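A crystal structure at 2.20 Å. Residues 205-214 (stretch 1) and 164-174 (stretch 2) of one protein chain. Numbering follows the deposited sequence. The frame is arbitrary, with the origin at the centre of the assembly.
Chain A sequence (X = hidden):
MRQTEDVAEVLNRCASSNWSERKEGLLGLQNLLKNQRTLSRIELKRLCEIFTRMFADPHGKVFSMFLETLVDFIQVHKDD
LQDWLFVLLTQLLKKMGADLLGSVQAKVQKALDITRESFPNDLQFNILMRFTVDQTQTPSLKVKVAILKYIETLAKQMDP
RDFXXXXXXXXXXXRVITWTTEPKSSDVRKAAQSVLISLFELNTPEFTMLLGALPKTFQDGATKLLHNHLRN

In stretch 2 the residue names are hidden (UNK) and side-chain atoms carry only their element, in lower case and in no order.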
# COMPACT_ATOMS: atom_id res chain seq x y z
N PRO A 205 -8.73 -23.01 9.00
CA PRO A 205 -7.80 -24.14 9.00
C PRO A 205 -6.36 -23.76 8.68
O PRO A 205 -5.44 -24.19 9.39
CB PRO A 205 -8.38 -25.06 7.92
CG PRO A 205 -9.82 -24.76 7.91
CD PRO A 205 -9.89 -23.27 8.13
N GLU A 206 -6.16 -22.94 7.65
CA GLU A 206 -4.82 -22.51 7.26
C GLU A 206 -4.16 -21.61 8.31
O GLU A 206 -2.94 -21.59 8.44
CB GLU A 206 -4.85 -21.81 5.89
CG GLU A 206 -3.49 -21.66 5.22
CD GLU A 206 -2.98 -22.93 4.53
OE1 GLU A 206 -1.85 -22.90 4.01
OE2 GLU A 206 -3.71 -23.94 4.49
N PHE A 207 -4.98 -20.88 9.06
CA PHE A 207 -4.48 -20.05 10.16
C PHE A 207 -4.15 -20.88 11.39
O PHE A 207 -3.22 -20.54 12.14
CB PHE A 207 -5.47 -18.94 10.52
CG PHE A 207 -4.87 -17.86 11.39
CD1 PHE A 207 -4.95 -17.94 12.78
CD2 PHE A 207 -4.22 -16.77 10.82
CE1 PHE A 207 -4.40 -16.95 13.58
CE2 PHE A 207 -3.66 -15.78 11.62
CZ PHE A 207 -3.75 -15.87 13.00
N THR A 208 -4.91 -21.94 11.61
CA THR A 208 -4.65 -22.88 12.71
C THR A 208 -3.31 -23.58 12.49
O THR A 208 -2.53 -23.77 13.43
CB THR A 208 -5.79 -23.91 12.86
OG1 THR A 208 -7.06 -23.24 12.78
CG2 THR A 208 -5.70 -24.64 14.21
N MSE A 209 -3.05 -23.95 11.23
CA MSE A 209 -1.79 -24.57 10.82
C MSE A 209 -0.62 -23.60 11.03
O MSE A 209 0.45 -24.00 11.49
CB MSE A 209 -1.89 -24.98 9.35
CG MSE A 209 -1.36 -26.37 9.03
SE MSE A 209 -1.82 -26.91 7.20
CE MSE A 209 -0.48 -25.87 6.23
N LEU A 210 -0.85 -22.33 10.68
CA LEU A 210 0.11 -21.24 10.88
C LEU A 210 0.52 -21.13 12.36
O LEU A 210 1.71 -21.14 12.68
CB LEU A 210 -0.51 -19.92 10.39
CG LEU A 210 0.22 -18.58 10.15
CD1 LEU A 210 1.09 -18.13 11.33
CD2 LEU A 210 1.03 -18.59 8.86
N LEU A 211 -0.47 -21.03 13.24
CA LEU A 211 -0.25 -20.93 14.69
C LEU A 211 0.52 -22.13 15.23
O LEU A 211 1.41 -21.98 16.07
CB LEU A 211 -1.58 -20.80 15.44
CG LEU A 211 -2.43 -19.54 15.27
CD1 LEU A 211 -3.80 -19.75 15.89
CD2 LEU A 211 -1.75 -18.32 15.87
N GLY A 212 0.17 -23.33 14.74
CA GLY A 212 0.83 -24.57 15.14
C GLY A 212 2.32 -24.58 14.85
O GLY A 212 3.10 -25.16 15.61
N ALA A 213 2.70 -23.92 13.76
CA ALA A 213 4.10 -23.83 13.35
C ALA A 213 4.84 -22.64 13.97
O ALA A 213 5.93 -22.26 13.52
CB ALA A 213 4.20 -23.80 11.83
N LEU A 214 4.24 -22.06 15.02
CA LEU A 214 4.85 -20.97 15.78
C LEU A 214 5.17 -21.42 17.20
O LEU A 214 4.51 -22.32 17.73
CB LEU A 214 3.91 -19.76 15.83
CG LEU A 214 3.53 -19.02 14.55
CD1 LEU A 214 2.47 -17.96 14.86
CD2 LEU A 214 4.74 -18.39 13.88
N UNK A 164 -2.08 -18.29 2.65
CA UNK A 164 -1.47 -19.61 2.84
C UNK A 164 -0.40 -19.61 3.93
O UNK A 164 0.27 -18.60 4.18
o UNK A 164 0.07 -19.18 0.98
c UNK A 164 -1.91 -20.46 0.49
c UNK A 164 -0.84 -20.15 1.53
N UNK A 165 -0.25 -20.77 4.58
CA UNK A 165 0.78 -20.98 5.59
C UNK A 165 2.14 -21.22 4.95
O UNK A 165 2.56 -22.36 4.74
o UNK A 165 2.12 -21.42 8.03
c UNK A 165 0.39 -22.14 6.52
c UNK A 165 1.38 -22.33 7.67
n UNK A 165 1.39 -23.53 8.25
N UNK A 166 2.81 -20.12 4.61
CA UNK A 166 4.16 -20.16 4.07
C UNK A 166 5.14 -19.60 5.10
O UNK A 166 4.74 -19.23 6.20
c UNK A 166 4.23 -19.35 2.77
o UNK A 166 3.75 -18.03 2.96
N UNK A 167 6.42 -19.54 4.74
CA UNK A 167 7.45 -18.99 5.63
C UNK A 167 7.32 -17.48 5.80
O UNK A 167 7.39 -16.97 6.92
c UNK A 167 8.85 -19.37 5.13
o UNK A 167 9.08 -18.90 3.81
N UNK A 168 7.11 -16.77 4.69
CA UNK A 168 6.94 -15.31 4.70
C UNK A 168 5.70 -14.87 5.47
O UNK A 168 5.76 -13.91 6.25
o UNK A 168 7.11 -13.94 0.65
o UNK A 168 9.27 -13.57 0.75
c UNK A 168 8.26 -14.60 2.64
c UNK A 168 8.21 -13.99 1.25
c UNK A 168 6.90 -14.76 3.28
N UNK A 169 4.59 -15.57 5.26
CA UNK A 169 3.33 -15.25 5.92
C UNK A 169 3.38 -15.65 7.39
O UNK A 169 2.73 -15.01 8.23
c UNK A 169 0.83 -15.33 5.68
o UNK A 169 2.26 -15.64 3.78
c UNK A 169 2.14 -15.90 5.19
N UNK A 170 4.14 -16.69 7.69
CA UNK A 170 4.42 -17.11 9.06
C UNK A 170 5.30 -16.08 9.77
O UNK A 170 5.08 -15.75 10.94
c UNK A 170 6.06 -21.69 7.97
n UNK A 170 7.12 -21.94 7.22
n UNK A 170 6.22 -21.11 9.16
c UNK A 170 5.10 -18.48 9.05
c UNK A 170 5.00 -19.27 10.34
c UNK A 170 5.14 -20.78 10.09
n UNK A 170 4.85 -22.01 7.54
N UNK A 171 6.29 -15.56 9.05
CA UNK A 171 7.20 -14.53 9.54
C UNK A 171 6.47 -13.20 9.78
O UNK A 171 6.83 -12.45 10.69
c UNK A 171 10.44 -13.90 9.94
c UNK A 171 9.53 -13.39 8.83
c UNK A 171 8.36 -14.34 8.55
c UNK A 171 10.34 -13.17 7.56
N UNK A 172 5.45 -12.92 8.97
CA UNK A 172 4.68 -11.68 9.08
C UNK A 172 3.68 -11.73 10.23
O UNK A 172 3.59 -10.77 11.00
c UNK A 172 3.97 -11.39 7.77
N UNK A 173 2.95 -12.84 10.34
CA UNK A 173 1.97 -13.02 11.41
C UNK A 173 2.63 -12.98 12.79
O UNK A 173 2.04 -12.46 13.74
c UNK A 173 1.13 -14.31 11.21
c UNK A 173 0.27 -14.60 12.43
c UNK A 173 0.23 -14.17 9.98
N UNK A 174 3.85 -13.51 12.89
CA UNK A 174 4.66 -13.45 14.12
C UNK A 174 4.85 -12.01 14.60
O UNK A 174 4.63 -11.71 15.77
o UNK A 174 5.91 -15.45 13.53
c UNK A 174 6.03 -14.09 13.90

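Position 164 carries one carbon bearing an oxygen and a second carbon, a beta-branched hydroxyl side chain whose CB lies 3.8 Å from Glu-206 OE1: Thr-164. Its CB points away overall, and a branched polar side chain suits this partly exposed loop.

At 165 two carbons lead to a fork of one oxygen and one nitrogen, a carboxamide; the oxygen is 3.1 Å from Leu-210 CD2, hence Asn-165. Its CB points toward stretch 1, and its backbone N donates an almost straight hydrogen bond to Glu-206 OE1 (2.7 Å). The flat amide fits beside Leu-210, while Asn-165 ND2 lies 3.6 Å from CE of the selenomethionine Met-209.

Position 166 has one carbon and one oxygen, with no contact to stretch 1: Ser-166. It points away from stretch 1 and serves its own helix as N-cap, its OG accepting a weak bond from the backbone N of residue 169 (3.5 Å). A short hydroxyl suits this role because it can fold back onto the free amides of the first turn. Position 167 repeats the pattern of one carbon and one oxygen, turned away: Ser-167, small and polar, at ease in an exposed first turn.

Three carbons ending in two oxygens, out of reach of stretch 1, mark 168 as Glu-168; its carboxylate suits a partly exposed site and is bonded elsewhere in the structure. At 169, one carbon bears an oxygen and a carbon, and the backbone O is 4.0 Å from Leu-210 CD2. This is Thr-169, buried, its compact side chain taking little room.

Position 170 has three carbons, a nitrogen, then a carbon with two more nitrogens; its third carbon is 3.6 Å from Ala-213 CB: Arg-170. Its aliphatic part packs on stretch 1, with CG 3.7 Å from Leu-214 CD2, while NH1 donates to Asn-165 OD1 (2.8 Å). A long chain can thus be apolar along its length and polar at its tip.

Position 171 has four carbons forked at the second, facing away: Leu-171, exposed. Position 172 has a single carbon, beyond reach of stretch 1: Ala-172, which takes little room in a buried site.

At 173 one carbon carries two others, one of them 3.8 Å from Leu-210 CD1: Val-173, pointing toward stretch 1. Its CG1 also meets Phe-207 CE2 at 4.2 Å, a compact apolar fit. Position 174 has one carbon and one oxygen, the oxygen 3.2 Å from Leu-214 CD2: Ser-174. Its OG donates to Arg-170 O (2.7 Å), so the hydroxyl is satisfied beside an apolar neighbour.

The helices cross at 75°, their axes 10.3 Å apart at closest approach. Leu-210 lies against Asn-165, Arg-170 and Val-173, the Glu-206 bond fastens the loop before the second helix, and Ala-213 and Leu-214 extend the packing beyond the first.

Stretch 2 (164-174) TNSSETRLAVS
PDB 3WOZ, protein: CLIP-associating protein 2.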